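Local coordinates for protein ORF 37 (Human herpesvirus 8 type M, PDB 3FHD) that acts as a magnesium-binding exo- and endonuclease on single- and double-stranded DNA and helps process branched viral DNA into unit-length genomes, at residues A66-R69 and D70-A73; F108-D111 and R112-G116; V464-R468 and G469-R473. All blocks are in the same frame, centred on the assembly; numbering follows the deposited sequence.

How the contacts relate
All three contacts are local, each within one or two turns at a helix end, and follow one another along the chain without touching. Contacts 1 and 2 lie on the same side of the chain's centre, in the helical N-terminal part; their centres are about 24 Å apart and their nearest atoms about 12 Å. Both border helix 122-130, contact 1 through Trp71 and contact 2 through Phe109 and Phe114. Contact 3 is farther off, its centre about 39 Å from contact 1 and about 37 Å from contact 2. It lies toward the metal site without reaching it: the Phe466 side chain is about 14 Å from the bound magnesium ion and about 9 Å from that of the ligand Glu266.

Contact 1. Residues A66-R69 and D70-A73; sequences AKVR and DWCA
Val68 and Cys72 meet one turn apart on the buried side of a short helix, where CG1 of Val68 lies 4.0 Å from SG of Cys72. The valine turns that methyl anti to its own nitrogen (chi1 177°), which carries it forward along the helix to both the sulfur and the indole of Trp71. Against Trp71 the same CG1 approaches CE3, on the six-membered ring, at 4.2 Å, and Val68 O lies at the edge of the indole, near its plane. One methyl therefore serves two neighbours. Beneath them runs the backbone bonding: Asp70 N donates to Ala66 O at 2.9 Å and Cys72 N to Val68 O at 2.8 Å, while Trp71 N reaches Lys67 O at 3.2 Å from above the carbonyl plane, 39° out of it. The last bond, Ala73 N to Arg69 O, is weak.

Farther out, the indole of Trp71 packs on Val122 and Ala123 of helix 122-130, meets the ring of Tyr126 and touches Ile77 and Pro79. The extended chain of Arg69 runs back toward the start of the helix, where NE donates to Lys64 O; Tyr492 provides a cation-pi partner. This is the pattern of a short amphipathic alpha-helix, with Val68, Trp71 and Cys72 facing inward and its i to i+4 bonding fading toward Ala73, in the helical N-terminal part of this PD-(D/E)XK nuclease.

Contact 2. Residues F108-D111 and R112-G116; sequences FFVD and RVFGG
The C-terminal end of helix 104-113 widens into a pi-type turn, and Phe109 O marks the change by accepting two backbone N-H groups, from Val113 at 2.9 Å and from Phe114 at 2.8 Å. The Phe114 donor lies nearly on the carbonyl axis, whereas that of Val113 is tilted from the carbonyl plane. One residue earlier, Arg112 N still makes the ordinary alpha-helical bond to Phe108 O. Gly116 N then donates to Val110 O at 2.8 Å, a wide i+6 to i bond that closes the end of the helix and is allowed by the positive phi of Gly115 (67°) and Gly116. The backbone angles of Gly116 by themselves call for glycine.

The side chains pack along this backbone. Arg112 lays its aliphatic stem over one face of the Phe108 ring: CB stands 3.9 Å from the ring centroid in a CH-pi contact, and CG comes to 3.5 Å from CE1. Phe108 has CG anti to its nitrogen (chi1 -173°), a turn that swings the ring forward beneath that stem. Farther along, the Phe114 ring receives Phe109 CB over one face, again as a CH-pi contact. The two phenyl rings are inclined by 35°, with Phe109 CD1 3.9 Å from Phe114 CZ. CG2 of Val113 touches both the Phe108 and the Phe109 ring obliquely, 4.1 Å from Phe108 CE2 and 4.2 Å from Phe109 CD1.

Phe109 and Phe114 both meet Tyr90 of helix 83-100 edge-to-face. Phe114 also rests on Val125 and Ala128 of helix 122-130, while Phe108 and Phe109 pack against Ile140 of helix 134-147, joining the helix end to three neighbours.

Contact 3. Residues V464-R468 and G469-R473; sequences VYFPR and GAKHR
Extended backbone at Phe466 and Pro467 gives way to helix at Arg468, with Pro467 in the N-cap position and its carbonyl accepting the first i to i+4 bond, from Lys471 N at 3.1 Å and nearly straight (169°). His472 N follows by donating to Arg468 O at 3.0 Å. Lys471 carries most of the side-chain contact. It folds back over the helix start toward the preceding loop, and its CD comes to 3.5 Å from Phe466 CB, with CG of the lysine near the same carbon. The bend at chi3 (99°) turns the chain after this apolar touch and leads NZ toward a water. That water accepts from Lys471 NZ at 3.1 Å and donates to Phe466 O at 2.8 Å, linking the ammonium group to the backbone of the residue whose CB its methylenes touch. The main partner of NZ lies elsewhere: a salt bridge to Glu407 on helix 394-412, where Ser403 adds a hydrogen bond.

The turn is a beta-to-alpha connection, joining central strand 455-464 of the mixed sheet in the PD-(D/E)XK nuclease core to the long helix 468-489. Away from Lys471, the ring of Phe466 meets that of Phe396 and packs on Leu400, so helix 394-412 receives both the aromatic and the charged group. Pro467 faces other neighbours. Its CB touches Ala470 CB at 4.1 Å across the first turn, and this small apolar pair lies against helix 348-355, Pro467 on Glu352 and Ala470 on Leu349.

Contact 1. Residues A66-R69 and D70-A73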
loop_
_atom_site.group_PDB
_atom_site.type_symbol
_atom_site.label_atom_id
_atom_site.label_comp_id
_atom_site.label_asym_id
_atom_site.label_seq_id
_atom_site.Cartn_x
_atom_site.Cartn_y
_atom_site.Cartn_z
ATOM N N ALA A 66 13.851 26.686 10.173
ATOM C CA ALA A 66 15.041 27.532 10.300
ATOM C C ALA A 66 16.302 26.787 10.773
ATOM O O ALA A 66 17.402 27.045 10.281
ATOM C CB ALA A 66 14.747 28.745 11.214
ATOM N N LYS A 67 16.138 25.853 11.703
ATOM C CA LYS A 67 17.261 25.117 12.270
ATOM C C LYS A 67 17.914 24.116 11.294
ATOM O O LYS A 67 19.128 23.953 11.328
ATOM C CB LYS A 67 16.862 24.462 13.599
ATOM C CG LYS A 67 16.419 25.453 14.697
ATOM C CD LYS A 67 16.496 24.785 16.077
ATOM C CE LYS A 67 16.227 25.733 17.242
ATOM N NZ LYS A 67 14.913 25.475 17.929
ATOM N N VAL A 68 17.131 23.482 10.413
ATOM C CA VAL A 68 17.678 22.621 9.329
ATOM C C VAL A 68 18.354 23.480 8.248
ATOM O O VAL A 68 19.424 23.121 7.737
ATOM C CB VAL A 68 16.591 21.695 8.691
ATOM C CG1 VAL A 68 17.173 20.861 7.530
ATOM C CG2 VAL A 68 15.991 20.750 9.732
ATOM N N ARG A 69 17.718 24.614 7.915
ATOM C CA ARG A 69 18.236 25.588 6.936
ATOM C C ARG A 69 19.598 26.123 7.355
ATOM O O ARG A 69 20.534 26.194 6.543
ATOM C CB ARG A 69 17.268 26.770 6.793
ATOM C CG ARG A 69 15.986 26.480 6.014
ATOM C CD ARG A 69 15.133 27.750 5.967
ATOM N NE ARG A 69 13.890 27.582 5.213
ATOM C CZ ARG A 69 13.764 27.791 3.907
ATOM N NH1 ARG A 69 14.815 28.131 3.158
ATOM N NH2 ARG A 69 12.575 27.637 3.343
ATOM N N ASP A 70 19.685 26.521 8.632
ATOM C CA ASP A 70 20.910 27.021 9.246
ATOM C C ASP A 70 22.053 26.005 9.244
ATOM O O ASP A 70 23.188 26.349 8.922
ATOM C CB ASP A 70 20.632 27.467 10.689
ATOM C CG ASP A 70 19.795 28.750 10.772
ATOM O OD1 ASP A 70 19.529 29.401 9.730
ATOM O OD2 ASP A 70 19.393 29.111 11.904
ATOM N N TRP A 71 21.748 24.773 9.649
ATOM C CA TRP A 71 22.677 23.638 9.615
ATOM C C TRP A 71 23.140 23.364 8.187
ATOM O O TRP A 71 24.337 23.171 7.946
ATOM C CB TRP A 71 21.969 22.401 10.204
ATOM C CG TRP A 71 22.685 21.072 10.089
ATOM C CD1 TRP A 71 23.886 20.727 10.647
ATOM C CD2 TRP A 71 22.211 19.899 9.400
ATOM N NE1 TRP A 71 24.197 19.421 10.325
ATOM C CE2 TRP A 71 23.190 18.894 9.562
ATOM C CE3 TRP A 71 21.072 19.616 8.639
ATOM C CZ2 TRP A 71 23.060 17.620 8.999
ATOM C CZ3 TRP A 71 20.937 18.353 8.088
ATOM C CH2 TRP A 71 21.940 17.363 8.279
ATOM N N CYS A 72 22.189 23.369 7.249
ATOM C CA CYS A 72 22.458 23.082 5.838
ATOM C C CYS A 72 23.283 24.163 5.157
ATOM O O CYS A 72 23.932 23.896 4.143
ATOM C CB CYS A 72 21.153 22.841 5.051
ATOM S SG CYS A 72 20.477 21.237 5.350
ATOM N N ALA A 73 23.257 25.375 5.716
ATOM C CA ALA A 73 24.031 26.490 5.174
ATOM C C ALA A 73 25.539 26.258 5.284
ATOM O O ALA A 73 26.295 26.847 4.535
ATOM C CB ALA A 73 23.649 27.795 5.875
#

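Contact 2. Residues F108-D111 and R112-G116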
loop_
_atom_site.group_PDB
_atom_site.type_symbol
_atom_site.label_atom_id
_atom_site.label_comp_id
_atom_site.label_asym_id
_atom_site.label_seq_id
_atom_site.Cartn_x
_atom_site.Cartn_y
_atom_site.Cartn_z
ATOM N N PHE A 108 14.606 3.600 21.325
ATOM C CA PHE A 108 15.624 2.887 20.543
ATOM C C PHE A 108 16.741 3.799 20.014
ATOM O O PHE A 108 17.924 3.451 20.124
ATOM C CB PHE A 108 15.009 2.087 19.391
ATOM C CG PHE A 108 16.018 1.200 18.655
ATOM C CD1 PHE A 108 16.330 -0.084 19.137
ATOM C CD2 PHE A 108 16.657 1.654 17.501
ATOM C CE1 PHE A 108 17.265 -0.898 18.468
ATOM C CE2 PHE A 108 17.595 0.857 16.831
ATOM C CZ PHE A 108 17.898 -0.426 17.309
ATOM N N PHE A 109 16.373 4.946 19.438
ATOM C CA PHE A 109 17.352 5.926 19.012
ATOM C C PHE A 109 18.234 6.305 20.173
ATOM O O PHE A 109 19.458 6.179 20.108
ATOM C CB PHE A 109 16.666 7.208 18.501
ATOM C CG PHE A 109 16.263 7.166 17.041
ATOM C CD1 PHE A 109 17.221 7.264 16.030
ATOM C CD2 PHE A 109 14.902 7.069 16.683
ATOM C CE1 PHE A 109 16.816 7.231 14.678
ATOM C CE2 PHE A 109 14.493 7.050 15.344
ATOM C CZ PHE A 109 15.434 7.129 14.349
ATOM N N VAL A 110 17.613 6.774 21.249
ATOM C CA VAL A 110 18.388 7.232 22.411
ATOM C C VAL A 110 19.326 6.137 22.959
ATOM O O VAL A 110 20.530 6.375 23.152
ATOM C CB VAL A 110 17.481 7.869 23.492
ATOM C CG1 VAL A 110 18.261 8.160 24.792
ATOM C CG2 VAL A 110 16.856 9.156 22.966
ATOM N N ASP A 111 18.805 4.932 23.168
ATOM C CA ASP A 111 19.613 3.858 23.747
ATOM C C ASP A 111 20.631 3.184 22.809
ATOM O O ASP A 111 21.732 2.840 23.240
ATOM C CB ASP A 111 18.718 2.776 24.345
ATOM C CG ASP A 111 17.868 3.279 25.504
ATOM O OD1 ASP A 111 18.364 4.075 26.331
ATOM O OD2 ASP A 111 16.697 2.854 25.597
ATOM N N ARG A 112 20.259 2.947 21.553
ATOM C CA ARG A 112 21.072 2.112 20.668
ATOM C C ARG A 112 21.794 2.915 19.589
ATOM O O ARG A 112 22.770 2.446 19.012
ATOM C CB ARG A 112 20.212 1.037 19.991
ATOM C CG ARG A 112 19.560 0.016 20.943
ATOM C CD ARG A 112 20.633 -0.782 21.684
ATOM N NE ARG A 112 20.173 -1.227 22.994
ATOM C CZ ARG A 112 20.971 -1.739 23.927
ATOM N NH1 ARG A 112 20.456 -2.134 25.088
ATOM N NH2 ARG A 112 22.283 -1.866 23.704
ATOM N N VAL A 113 21.295 4.102 19.289
ATOM C CA VAL A 113 21.872 4.897 18.199
ATOM C C VAL A 113 22.679 6.073 18.769
ATOM O O VAL A 113 23.683 6.456 18.178
ATOM C CB VAL A 113 20.782 5.374 17.165
ATOM C CG1 VAL A 113 21.384 6.228 16.004
ATOM C CG2 VAL A 113 19.992 4.190 16.588
ATOM N N PHE A 114 22.230 6.636 19.895
ATOM C CA PHE A 114 22.807 7.889 20.429
ATOM C C PHE A 114 23.715 7.647 21.630
ATOM O O PHE A 114 24.101 8.598 22.303
ATOM C CB PHE A 114 21.729 8.907 20.856
ATOM C CG PHE A 114 20.788 9.357 19.760
ATOM C CD1 PHE A 114 21.064 9.148 18.403
ATOM C CD2 PHE A 114 19.640 10.085 20.108
ATOM C CE1 PHE A 114 20.170 9.589 17.409
ATOM C CE2 PHE A 114 18.739 10.544 19.121
ATOM C CZ PHE A 114 18.995 10.296 17.784
ATOM N N GLY A 115 24.028 6.389 21.919
ATOM C CA GLY A 115 24.898 6.045 23.037
ATOM C C GLY A 115 24.310 6.348 24.403
ATOM O O GLY A 115 25.041 6.419 25.371
ATOM N N GLY A 116 22.993 6.537 24.482
ATOM C CA GLY A 116 22.345 6.805 25.769
ATOM C C GLY A 116 21.947 8.255 26.000
ATOM O O GLY A 116 21.328 8.564 27.009
#

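Contact 3. Residues V464-R468 and G469-R473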
loop_
_atom_site.group_PDB
_atom_site.type_symbol
_atom_site.label_atom_id
_atom_site.label_comp_id
_atom_site.label_asym_id
_atom_site.label_seq_id
_atom_site.Cartn_x
_atom_site.Cartn_y
_atom_site.Cartn_z
ATOM N N VAL A 464 0.014 -11.587 -9.425
ATOM C CA VAL A 464 0.858 -10.574 -10.064
ATOM C C VAL A 464 2.328 -11.016 -9.895
ATOM O O VAL A 464 2.765 -11.279 -8.791
ATOM C CB VAL A 464 0.698 -9.140 -9.436
ATOM C CG1 VAL A 464 1.383 -8.091 -10.349
ATOM C CG2 VAL A 464 -0.792 -8.740 -9.241
ATOM N N TYR A 465 3.054 -11.113 -11.007
ATOM C CA TYR A 465 4.479 -11.479 -11.016
ATOM C C TYR A 465 5.327 -10.308 -11.514
ATOM O O TYR A 465 4.855 -9.531 -12.346
ATOM C CB TYR A 465 4.711 -12.729 -11.875
ATOM C CG TYR A 465 3.857 -13.927 -11.469
ATOM C CD1 TYR A 465 4.282 -14.813 -10.481
ATOM C CD2 TYR A 465 2.623 -14.160 -12.071
ATOM C CE1 TYR A 465 3.485 -15.920 -10.112
ATOM C CE2 TYR A 465 1.821 -15.236 -11.703
ATOM C CZ TYR A 465 2.258 -16.116 -10.725
ATOM O OH TYR A 465 1.465 -17.204 -10.378
ATOM N N PHE A 466 6.566 -10.186 -11.005
ATOM C CA PHE A 466 7.455 -9.041 -11.310
ATOM C C PHE A 466 8.858 -9.475 -11.771
ATOM O O PHE A 466 9.701 -9.874 -10.937
ATOM C CB PHE A 466 7.578 -8.067 -10.121
ATOM C CG PHE A 466 6.261 -7.613 -9.570
ATOM C CD1 PHE A 466 5.507 -6.664 -10.246
ATOM C CD2 PHE A 466 5.768 -8.164 -8.384
ATOM C CE1 PHE A 466 4.261 -6.280 -9.739
ATOM C CE2 PHE A 466 4.547 -7.780 -7.869
ATOM C CZ PHE A 466 3.782 -6.856 -8.557
ATOM N N PRO A 467 9.130 -9.374 -13.094
ATOM C CA PRO A 467 10.474 -9.688 -13.601
ATOM C C PRO A 467 11.503 -8.770 -12.932
ATOM O O PRO A 467 11.192 -7.612 -12.641
ATOM C CB PRO A 467 10.373 -9.401 -15.108
ATOM C CG PRO A 467 8.900 -9.334 -15.414
ATOM C CD PRO A 467 8.233 -8.875 -14.154
ATOM N N ARG A 468 12.704 -9.282 -12.675
ATOM C CA ARG A 468 13.690 -8.547 -11.872
ATOM C C ARG A 468 14.215 -7.301 -12.549
ATOM O O ARG A 468 14.385 -6.264 -11.898
ATOM C CB ARG A 468 14.872 -9.445 -11.504
ATOM C CG ARG A 468 14.612 -10.277 -10.278
ATOM C CD ARG A 468 15.818 -11.173 -10.012
ATOM N NE ARG A 468 15.406 -12.497 -9.547
ATOM C CZ ARG A 468 16.047 -13.629 -9.835
ATOM N NH1 ARG A 468 17.141 -13.616 -10.601
ATOM N NH2 ARG A 468 15.579 -14.781 -9.365
ATOM N N GLY A 469 14.523 -7.436 -13.831
ATOM C CA GLY A 469 15.057 -6.340 -14.618
ATOM C C GLY A 469 14.032 -5.223 -14.705
ATOM O O GLY A 469 14.387 -4.040 -14.666
ATOM N N ALA A 470 12.756 -5.602 -14.808
ATOM C CA ALA A 470 11.674 -4.639 -14.910
ATOM C C ALA A 470 11.573 -3.839 -13.608
ATOM O O ALA A 470 11.530 -2.620 -13.643
ATOM C CB ALA A 470 10.349 -5.325 -15.224
ATOM N N LYS A 471 11.563 -4.515 -12.462
ATOM C CA LYS A 471 11.552 -3.817 -11.166
ATOM C C LYS A 471 12.734 -2.888 -10.993
ATOM O O LYS A 471 12.580 -1.753 -10.544
ATOM C CB LYS A 471 11.595 -4.803 -10.014
ATOM C CG LYS A 471 10.264 -5.303 -9.590
ATOM C CD LYS A 471 10.445 -6.520 -8.738
ATOM C CE LYS A 471 10.352 -6.234 -7.284
ATOM N NZ LYS A 471 10.171 -7.493 -6.515
ATOM N N HIS A 472 13.927 -3.389 -11.326
ATOM C CA HIS A 472 15.139 -2.574 -11.214
ATOM C C HIS A 472 15.029 -1.255 -12.015
ATOM O O HIS A 472 15.365 -0.193 -11.504
ATOM C CB HIS A 472 16.379 -3.390 -11.605
ATOM C CG HIS A 472 17.658 -2.604 -11.582
ATOM N ND1 HIS A 472 18.159 -1.957 -12.697
ATOM C CD2 HIS A 472 18.547 -2.372 -10.584
ATOM C CE1 HIS A 472 19.294 -1.357 -12.384
ATOM N NE2 HIS A 472 19.548 -1.587 -11.107
ATOM N N ARG A 473 14.534 -1.327 -13.251
ATOM C CA ARG A 473 14.459 -0.125 -14.105
ATOM C C ARG A 473 13.449 0.909 -13.558
ATOM O O ARG A 473 13.734 2.101 -13.495
ATOM C CB ARG A 473 14.108 -0.486 -15.549
ATOM C CG ARG A 473 14.384 0.710 -16.475
ATOM C CD ARG A 473 13.728 0.613 -17.820
ATOM N NE ARG A 473 14.386 -0.350 -18.693
ATOM C CZ ARG A 473 13.926 -0.664 -19.900
ATOM N NH1 ARG A 473 12.821 -0.064 -20.358
ATOM N NH2 ARG A 473 14.563 -1.564 -20.645
HETATM O O HOH W 1 11.100 -9.557 -8.579
#